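Local coordinates for cell wall surface anchor family protein (Streptococcus agalactiae serogroup V, PDB 3PF2), which builds the shaft of a Gram-positive surface pilus as its major pilin, probably aiding adhesion, and is represented here by its calcium-binding, Ig-like C-terminal domains, at residues K176-K188 and T247-A261. Numbering follows the deposited sequence.
Sequences KPEVHTGGKRFVK and TFEIKGLAYAVDANA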
ATOM      1  N   LYS A 176      -6.811  -9.178  -8.858  1.00 12.16           N
ATOM      2  CA  LYS A 176      -6.630  -8.060  -7.914  1.00 11.66           C
ATOM      3  C   LYS A 176      -5.144  -7.818  -7.636  1.00 10.74           C
ATOM      4  O   LYS A 176      -4.390  -8.774  -7.394  1.00 11.05           O
ATOM      5  CB  LYS A 176      -7.325  -8.351  -6.585  1.00 12.27           C
ATOM      6  CG  LYS A 176      -8.842  -8.590  -6.669  1.00 14.06           C
ATOM      7  CD  LYS A 176      -9.438  -8.615  -5.250  1.00 17.67           C
ATOM      8  CE  LYS A 176     -10.887  -9.130  -5.236  1.00 21.59           C
ATOM      9  NZ  LYS A 176     -11.501  -8.913  -3.879  1.00 23.39           N
ATOM     10  N   PRO A 177      -4.705  -6.546  -7.684  1.00  9.63           N
ATOM     11  CA  PRO A 177      -3.352  -6.225  -7.193  1.00  9.07           C
ATOM     12  C   PRO A 177      -3.308  -6.207  -5.671  1.00  8.94           C
ATOM     13  O   PRO A 177      -4.354  -6.183  -5.020  1.00  9.23           O
ATOM     14  CB  PRO A 177      -3.103  -4.821  -7.758  1.00  8.48           C
ATOM     15  CG  PRO A 177      -4.489  -4.199  -7.825  1.00  8.32           C
ATOM     16  CD  PRO A 177      -5.429  -5.356  -8.169  1.00  9.26           C
ATOM     17  N   GLU A 178      -2.103  -6.211  -5.085  1.00  8.89           N
ATOM     18  CA  GLU A 178      -1.980  -6.207  -3.622  1.00  8.84           C
ATOM     19  C   GLU A 178      -0.715  -5.509  -3.165  1.00  8.55           C
ATOM     20  O   GLU A 178       0.277  -5.436  -3.915  1.00  9.19           O
ATOM     21  CB  GLU A 178      -2.006  -7.634  -3.039  1.00  8.45           C
ATOM     22  CG  GLU A 178      -0.874  -8.558  -3.522  1.00  9.27           C
ATOM     23  CD  GLU A 178       0.462  -8.356  -2.802  1.00  9.05           C
ATOM     24  OE1 GLU A 178       0.470  -7.980  -1.608  1.00 10.01           O
ATOM     25  OE2 GLU A 178       1.528  -8.589  -3.430  1.00 11.12           O
ATOM     26  N   VAL A 179      -0.768  -5.007  -1.937  1.00  9.28           N
ATOM     27  CA  VAL A 179       0.425  -4.488  -1.271  1.00  9.12           C
ATOM     28  C   VAL A 179       0.653  -5.178   0.060  1.00  9.37           C
ATOM     29  O   VAL A 179      -0.250  -5.814   0.632  1.00  9.74           O
ATOM     30  CB  VAL A 179       0.369  -2.954  -1.066  1.00  9.03           C
ATOM     31  CG1 VAL A 179       0.337  -2.236  -2.399  1.00  8.62           C
ATOM     32  CG2 VAL A 179      -0.846  -2.557  -0.179  1.00  8.52           C
ATOM     33  N   HIS A 180       1.857  -5.023   0.598  1.00  9.61           N
ATOM     34  CA  HIS A 180       2.170  -5.676   1.872  1.00  9.91           C
ATOM     35  C   HIS A 180       3.238  -4.882   2.587  1.00 10.40           C
ATOM     36  O   HIS A 180       4.025  -4.181   1.942  1.00  9.88           O
ATOM     37  CB  HIS A 180       2.673  -7.098   1.619  1.00 10.84           C
ATOM     38  CG  HIS A 180       3.553  -7.194   0.417  1.00  9.41           C
ATOM     39  ND1 HIS A 180       3.061  -7.504  -0.836  1.00  9.87           N
ATOM     40  CD2 HIS A 180       4.877  -6.950   0.256  1.00 11.09           C
ATOM     41  CE1 HIS A 180       4.048  -7.474  -1.709  1.00  9.31           C
ATOM     42  NE2 HIS A 180       5.159  -7.122  -1.079  1.00 10.26           N
ATOM     43  N   THR A 181       3.262  -5.046   3.909  1.00 10.80           N
ATOM     44  CA  THR A 181       4.254  -4.434   4.794  1.00 10.73           C
ATOM     45  C   THR A 181       4.604  -5.478   5.848  1.00 10.86           C
ATOM     46  O   THR A 181       3.827  -6.392   6.064  1.00 11.26           O
ATOM     47  CB  THR A 181       3.696  -3.121   5.434  1.00 11.53           C
ATOM     48  OG1 THR A 181       4.765  -2.376   6.028  1.00 10.62           O
ATOM     49  CG2 THR A 181       2.598  -3.374   6.473  1.00 10.85           C
ATOM     50  N   GLY A 182       5.767  -5.337   6.496  1.00  9.82           N
ATOM     51  CA  GLY A 182       6.261  -6.350   7.428  1.00 10.39           C
ATOM     52  C   GLY A 182       6.759  -5.792   8.746  1.00 10.20           C
ATOM     53  O   GLY A 182       6.675  -4.593   8.998  1.00 10.89           O
ATOM     54  N   GLY A 183       7.299  -6.670   9.585  1.00 10.98           N
ATOM     55  CA  GLY A 183       7.802  -6.278  10.895  1.00 10.72           C
ATOM     56  C   GLY A 183       8.879  -7.220  11.384  1.00 10.83           C
ATOM     57  O   GLY A 183       9.193  -8.221  10.729  1.00 10.49           O
ATOM     58  N   LYS A 184       9.452  -6.902  12.537  1.00 10.05           N
ATOM     59  CA  LYS A 184      10.464  -7.771  13.131  1.00 10.02           C
ATOM     60  C   LYS A 184      10.393  -7.714  14.645  1.00 10.44           C
ATOM     61  O   LYS A 184      10.062  -6.676  15.211  1.00 10.57           O
ATOM     62  CB  LYS A 184      11.868  -7.382  12.649  1.00 10.34           C
ATOM     63  CG  LYS A 184      12.960  -8.352  13.111  1.00 10.87           C
ATOM     64  CD  LYS A 184      12.928  -9.714  12.360  1.00 11.18           C
ATOM     65  CE  LYS A 184      14.010 -10.632  12.956  1.00 12.51           C
ATOM     66  NZ  LYS A 184      13.862 -12.028  12.473  1.00 11.69           N
ATOM     67  N   ARG A 185      10.706  -8.836  15.289  1.00 10.97           N
ATOM     68  CA  ARG A 185      10.738  -8.938  16.750  1.00 10.94           C
ATOM     69  C   ARG A 185      12.176  -9.185  17.181  1.00 10.83           C
ATOM     70  O   ARG A 185      12.927  -9.842  16.475  1.00 11.08           O
ATOM     71  CB  ARG A 185       9.847 -10.097  17.213  1.00 11.00           C
ATOM     72  CG  ARG A 185       8.372  -9.896  16.805  1.00 11.77           C
ATOM     73  CD  ARG A 185       7.460 -11.021  17.298  1.00 12.80           C
ATOM     74  NE  ARG A 185       7.251 -10.933  18.747  1.00 15.66           N
ATOM     75  CZ  ARG A 185       7.393 -11.941  19.600  1.00 17.39           C
ATOM     76  NH1 ARG A 185       7.720 -13.159  19.182  1.00 16.26           N
ATOM     77  NH2 ARG A 185       7.183 -11.738  20.896  1.00 20.12           N
ATOM     78  N   PHE A 186      12.532  -8.665  18.350  1.00 11.43           N
ATOM     79  CA  PHE A 186      13.876  -8.778  18.884  1.00 11.27           C
ATOM     80  C   PHE A 186      13.841  -9.093  20.372  1.00 11.95           C
ATOM     81  O   PHE A 186      12.892  -8.744  21.074  1.00 11.42           O
ATOM     82  CB  PHE A 186      14.606  -7.441  18.751  1.00 11.76           C
ATOM     83  CG  PHE A 186      14.703  -6.935  17.349  1.00 10.70           C
ATOM     84  CD1 PHE A 186      15.704  -7.405  16.511  1.00 10.59           C
ATOM     85  CD2 PHE A 186      13.790  -6.001  16.872  1.00 10.93           C
ATOM     86  CE1 PHE A 186      15.813  -6.940  15.189  1.00 11.65           C
ATOM     87  CE2 PHE A 186      13.876  -5.522  15.544  1.00 12.68           C
ATOM     88  CZ  PHE A 186      14.894  -5.996  14.706  1.00 11.61           C
ATOM     89  N   VAL A 187      14.921  -9.696  20.852  1.00 12.34           N
ATOM     90  CA  VAL A 187      15.140  -9.828  22.293  1.00 13.27           C
ATOM     91  C   VAL A 187      16.614  -9.568  22.607  1.00 12.97           C
ATOM     92  O   VAL A 187      17.516 -10.110  21.938  1.00 12.79           O
ATOM     93  CB  VAL A 187      14.625 -11.190  22.844  1.00 13.30           C
ATOM     94  CG1 VAL A 187      15.326 -12.375  22.174  1.00 13.76           C
ATOM     95  CG2 VAL A 187      14.770 -11.223  24.366  1.00 14.87           C
ATOM     96  N   LYS A 188      16.850  -8.697  23.592  1.00 13.53           N
ATOM     97  CA  LYS A 188      18.200  -8.296  23.979  1.00 13.19           C
ATOM     98  C   LYS A 188      18.649  -9.150  25.158  1.00 13.91           C
ATOM     99  O   LYS A 188      17.941  -9.247  26.150  1.00 13.87           O
ATOM    100  CB  LYS A 188      18.236  -6.816  24.363  1.00 12.87           C
ATOM    101  CG  LYS A 188      19.646  -6.262  24.667  1.00 13.70           C
ATOM    102  CD  LYS A 188      20.504  -6.183  23.404  1.00 11.20           C
ATOM    103  CE  LYS A 188      21.880  -5.569  23.669  1.00 13.67           C
ATOM    104  NZ  LYS A 188      22.741  -6.435  24.544  1.00 13.14           N
ATOM    105  N   THR A 247      12.583  -7.427  25.360  1.00 15.16           N
ATOM    106  CA  THR A 247      11.934  -7.424  24.037  1.00 14.99           C
ATOM    107  C   THR A 247      11.767  -6.036  23.435  1.00 14.16           C
ATOM    108  O   THR A 247      11.724  -5.028  24.143  1.00 14.15           O
ATOM    109  CB  THR A 247      10.541  -8.099  24.040  1.00 15.07           C
ATOM    110  OG1 THR A 247       9.604  -7.254  24.716  1.00 15.67           O
ATOM    111  CG2 THR A 247      10.595  -9.479  24.670  1.00 15.77           C
ATOM    112  N   PHE A 248      11.701  -6.009  22.107  1.00 13.17           N
ATOM    113  CA  PHE A 248      11.222  -4.860  21.368  1.00 12.34           C
ATOM    114  C   PHE A 248      10.883  -5.283  19.950  1.00 12.50           C
ATOM    115  O   PHE A 248      11.197  -6.406  19.548  1.00 11.95           O
ATOM    116  CB  PHE A 248      12.194  -3.668  21.417  1.00 12.59           C
ATOM    117  CG  PHE A 248      13.546  -3.917  20.788  1.00 11.51           C
ATOM    118  CD1 PHE A 248      13.833  -3.391  19.526  1.00 11.67           C
ATOM    119  CD2 PHE A 248      14.548  -4.606  21.468  1.00 12.91           C
ATOM    120  CE1 PHE A 248      15.084  -3.558  18.945  1.00 11.98           C
ATOM    121  CE2 PHE A 248      15.812  -4.796  20.893  1.00 11.83           C
ATOM    122  CZ  PHE A 248      16.080  -4.262  19.624  1.00 11.52           C
ATOM    123  N   GLU A 249      10.224  -4.392  19.219  1.00 12.18           N
ATOM    124  CA  GLU A 249       9.706  -4.711  17.884  1.00 12.34           C
ATOM    125  C   GLU A 249       9.696  -3.478  17.000  1.00 12.19           C
ATOM    126  O   GLU A 249       9.739  -2.351  17.491  1.00 11.97           O
ATOM    127  CB  GLU A 249       8.265  -5.239  17.982  1.00 13.26           C
ATOM    128  CG  GLU A 249       8.092  -6.511  18.816  1.00 14.47           C
ATOM    129  CD  GLU A 249       6.663  -6.983  18.872  1.00 15.14           C
ATOM    130  OE1 GLU A 249       5.761  -6.238  18.413  1.00 15.78           O
ATOM    131  OE2 GLU A 249       6.450  -8.110  19.374  1.00 17.23           O
ATOM    132  N   ILE A 250       9.650  -3.692  15.684  1.00 11.56           N
ATOM    133  CA  ILE A 250       9.333  -2.615  14.753  1.00 11.29           C
ATOM    134  C   ILE A 250       8.247  -3.149  13.822  1.00 11.70           C
ATOM    135  O   ILE A 250       8.356  -4.269  13.308  1.00 11.67           O
ATOM    136  CB  ILE A 250      10.590  -2.102  13.985  1.00 11.25           C
ATOM    137  CG1 ILE A 250      10.239  -0.935  13.046  1.00 12.50           C
ATOM    138  CG2 ILE A 250      11.260  -3.235  13.197  1.00 10.89           C
ATOM    139  CD1 ILE A 250       9.827   0.352  13.766  1.00 12.44           C
ATOM    140  N   LYS A 251       7.205  -2.351  13.613  1.00 11.51           N
ATOM    141  CA  LYS A 251       6.074  -2.765  12.782  1.00 11.40           C
ATOM    142  C   LYS A 251       5.905  -1.831  11.596  1.00 11.73           C
ATOM    143  O   LYS A 251       5.906  -0.605  11.748  1.00 12.83           O
ATOM    144  CB  LYS A 251       4.771  -2.814  13.596  1.00 11.07           C
ATOM    145  CG  LYS A 251       4.844  -3.717  14.828  1.00 12.90           C
ATOM    146  CD  LYS A 251       3.504  -3.853  15.537  1.00 14.22           C
ATOM    147  CE  LYS A 251       2.586  -4.802  14.780  1.00 16.40           C
ATOM    148  NZ  LYS A 251       1.414  -5.267  15.597  1.00 18.58           N
ATOM    149  N   GLY A 252       5.784  -2.417  10.414  1.00 11.35           N
ATOM    150  CA  GLY A 252       5.414  -1.641   9.240  1.00 11.14           C
ATOM    151  C   GLY A 252       6.546  -1.210   8.330  1.00 11.36           C
ATOM    152  O   GLY A 252       6.504  -0.124   7.761  1.00 11.61           O
ATOM    153  N   LEU A 253       7.576  -2.042   8.199  1.00 11.26           N
ATOM    154  CA  LEU A 253       8.620  -1.783   7.216  1.00 11.18           C
ATOM    155  C   LEU A 253       8.431  -2.563   5.918  1.00 11.06           C
ATOM    156  O   LEU A 253       8.045  -3.735   5.933  1.00 11.65           O
ATOM    157  CB  LEU A 253      10.004  -2.116   7.783  1.00 11.72           C
ATOM    158  CG  LEU A 253      10.378  -1.399   9.076  1.00 11.21           C
ATOM    159  CD1 LEU A 253      11.692  -2.010   9.584  1.00 11.91           C
ATOM    160  CD2 LEU A 253      10.496   0.128   8.895  1.00 12.93           C
ATOM    161  N   ALA A 254       8.772  -1.920   4.802  1.00 11.11           N
ATOM    162  CA  ALA A 254       8.658  -2.554   3.486  1.00 10.27           C
ATOM    163  C   ALA A 254       9.491  -3.823   3.381  1.00 10.74           C
ATOM    164  O   ALA A 254      10.589  -3.892   3.914  1.00  9.98           O
ATOM    165  CB  ALA A 254       9.084  -1.577   2.387  1.00 10.07           C
ATOM    166  N   TYR A 255       8.967  -4.815   2.672  1.00 10.68           N
ATOM    167  CA  TYR A 255       9.778  -5.947   2.208  1.00 10.05           C
ATOM    168  C   TYR A 255       9.130  -6.344   0.883  1.00  9.75           C
ATOM    169  O   TYR A 255       8.022  -5.873   0.572  1.00  9.82           O
ATOM    170  CB  TYR A 255       9.778  -7.113   3.228  1.00 10.58           C
ATOM    171  CG  TYR A 255       8.478  -7.885   3.213  1.00 10.93           C
ATOM    172  CD1 TYR A 255       8.378  -9.110   2.544  1.00 11.38           C
ATOM    173  CD2 TYR A 255       7.330  -7.349   3.798  1.00 11.90           C
ATOM    174  CE1 TYR A 255       7.165  -9.795   2.473  1.00 11.41           C
ATOM    175  CE2 TYR A 255       6.115  -8.026   3.749  1.00 11.52           C
ATOM    176  CZ  TYR A 255       6.043  -9.249   3.078  1.00 11.70           C
ATOM    177  OH  TYR A 255       4.837  -9.898   3.031  1.00 11.88           O
ATOM    178  N   ALA A 256       9.793  -7.192   0.103  1.00  9.23           N
ATOM    179  CA  ALA A 256       9.251  -7.619  -1.196  1.00  9.17           C
ATOM    180  C   ALA A 256       8.732  -6.411  -1.998  1.00  9.71           C
ATOM    181  O   ALA A 256       7.587  -6.381  -2.463  1.00  9.92           O
ATOM    182  CB  ALA A 256       8.157  -8.689  -0.999  1.00  9.62           C
ATOM    183  N   VAL A 257       9.604  -5.412  -2.137  1.00 10.23           N
ATOM    184  CA  VAL A 257       9.274  -4.118  -2.704  1.00 10.69           C
ATOM    185  C   VAL A 257       8.616  -4.226  -4.092  1.00 10.76           C
ATOM    186  O   VAL A 257       7.600  -3.556  -4.359  1.00 10.82           O
ATOM    187  CB  VAL A 257      10.546  -3.218  -2.751  1.00 10.82           C
ATOM    188  CG1 VAL A 257      10.314  -1.939  -3.537  1.00 11.97           C
ATOM    189  CG2 VAL A 257      10.997  -2.895  -1.305  1.00 12.14           C
ATOM    190  N   ASP A 258       9.191  -5.075  -4.952  1.00 10.74           N
ATOM    191  CA  ASP A 258       8.660  -5.329  -6.294  1.00 10.54           C
ATOM    192  C   ASP A 258       8.344  -6.815  -6.497  1.00 10.77           C
ATOM    193  O   ASP A 258       8.756  -7.436  -7.489  1.00 11.09           O
ATOM    194  CB  ASP A 258       9.670  -4.848  -7.339  1.00 10.98           C
ATOM    195  CG  ASP A 258       9.782  -3.352  -7.378  1.00 12.30           C
ATOM    196  OD1 ASP A 258       8.726  -2.698  -7.522  1.00 11.10           O
ATOM    197  OD2 ASP A 258      10.911  -2.822  -7.256  1.00 11.55           O
ATOM    198  N   ALA A 259       7.611  -7.384  -5.551  1.00 10.56           N
ATOM    199  CA  ALA A 259       7.275  -8.799  -5.588  1.00 11.31           C
ATOM    200  C   ALA A 259       5.998  -9.017  -4.793  1.00 11.68           C
ATOM    201  O   ALA A 259       5.466  -8.078  -4.182  1.00 11.56           O
ATOM    202  CB  ALA A 259       8.431  -9.645  -5.016  1.00 12.06           C
ATOM    203  N   ASN A 260       5.491 -10.247  -4.817  1.00 11.43           N
ATOM    204  CA  ASN A 260       4.275 -10.552  -4.058  1.00 11.89           C
ATOM    205  C   ASN A 260       4.564 -10.679  -2.566  1.00 11.49           C
ATOM    206  O   ASN A 260       5.707 -10.472  -2.137  1.00 12.12           O
ATOM    207  CB  ASN A 260       3.532 -11.767  -4.637  1.00 11.61           C
ATOM    208  CG  ASN A 260       4.276 -13.071  -4.449  1.00 13.48           C
ATOM    209  OD1 ASN A 260       5.151 -13.206  -3.593  1.00 12.35           O
ATOM    210  ND2 ASN A 260       3.903 -14.064  -5.250  1.00 16.28           N
ATOM    211  N   ALA A 261       3.534 -10.968  -1.776  1.00 12.16           N
ATOM    212  CA  ALA A 261       3.654 -10.963  -0.317  1.00 12.22           C
ATOM    213  C   ALA A 261       4.585 -12.063   0.229  1.00 12.66           C
ATOM    214  O   ALA A 261       5.013 -11.985   1.380  1.00 11.96           O
ATOM    215  CB  ALA A 261       2.265 -11.031   0.343  1.00 12.38           C
TER
HETATM  216  O   HOH W   1       7.928  -8.961  21.560  1.00 19.56           O
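F186 and F248 pair where strands 182-188 and 247-253 run antiparallel (166° between their axes) in the prealbumin-like domain, consistent with a Cna-B (IgG-rev) fold; H180, the residue with most surface buried, precedes this pairing. A G1 beta bulge shifts the register: G252 N and L253 N approach G182 O from opposite faces of its carbonyl plane, at 2.7 and 2.8 Å respectively. The F186 and F248 rings lie nearly parallel (19°) but slid apart. F186 CB instead sits over the F248 face, 3.7 Å from the centroid, a CH-pi contact. Both rings also touch L270 and I314; two residues on from F186, K188 is covalently linked through NZ to N316, an intramolecular isopeptide bond. On the other sheet face, R185 NE forms a salt bridge with E249 OE2 (3.0 Å, 165° at the hydrogen), while R185 NH1 bonds A309 O and E249 OE1 bonds Y295 OH. Beyond the bulge, residues 255-261 pack against the H180 ring. A261 CA covers one face, and both ring nitrogens are bonded nearly in plane, which fixes the ring's rotation: ND1 donates to the syn lone pair of E178 OE1 (2.7 Å) and NE2 to A256 O (2.9 Å), which A259 N reaches from the opposite carbonyl face.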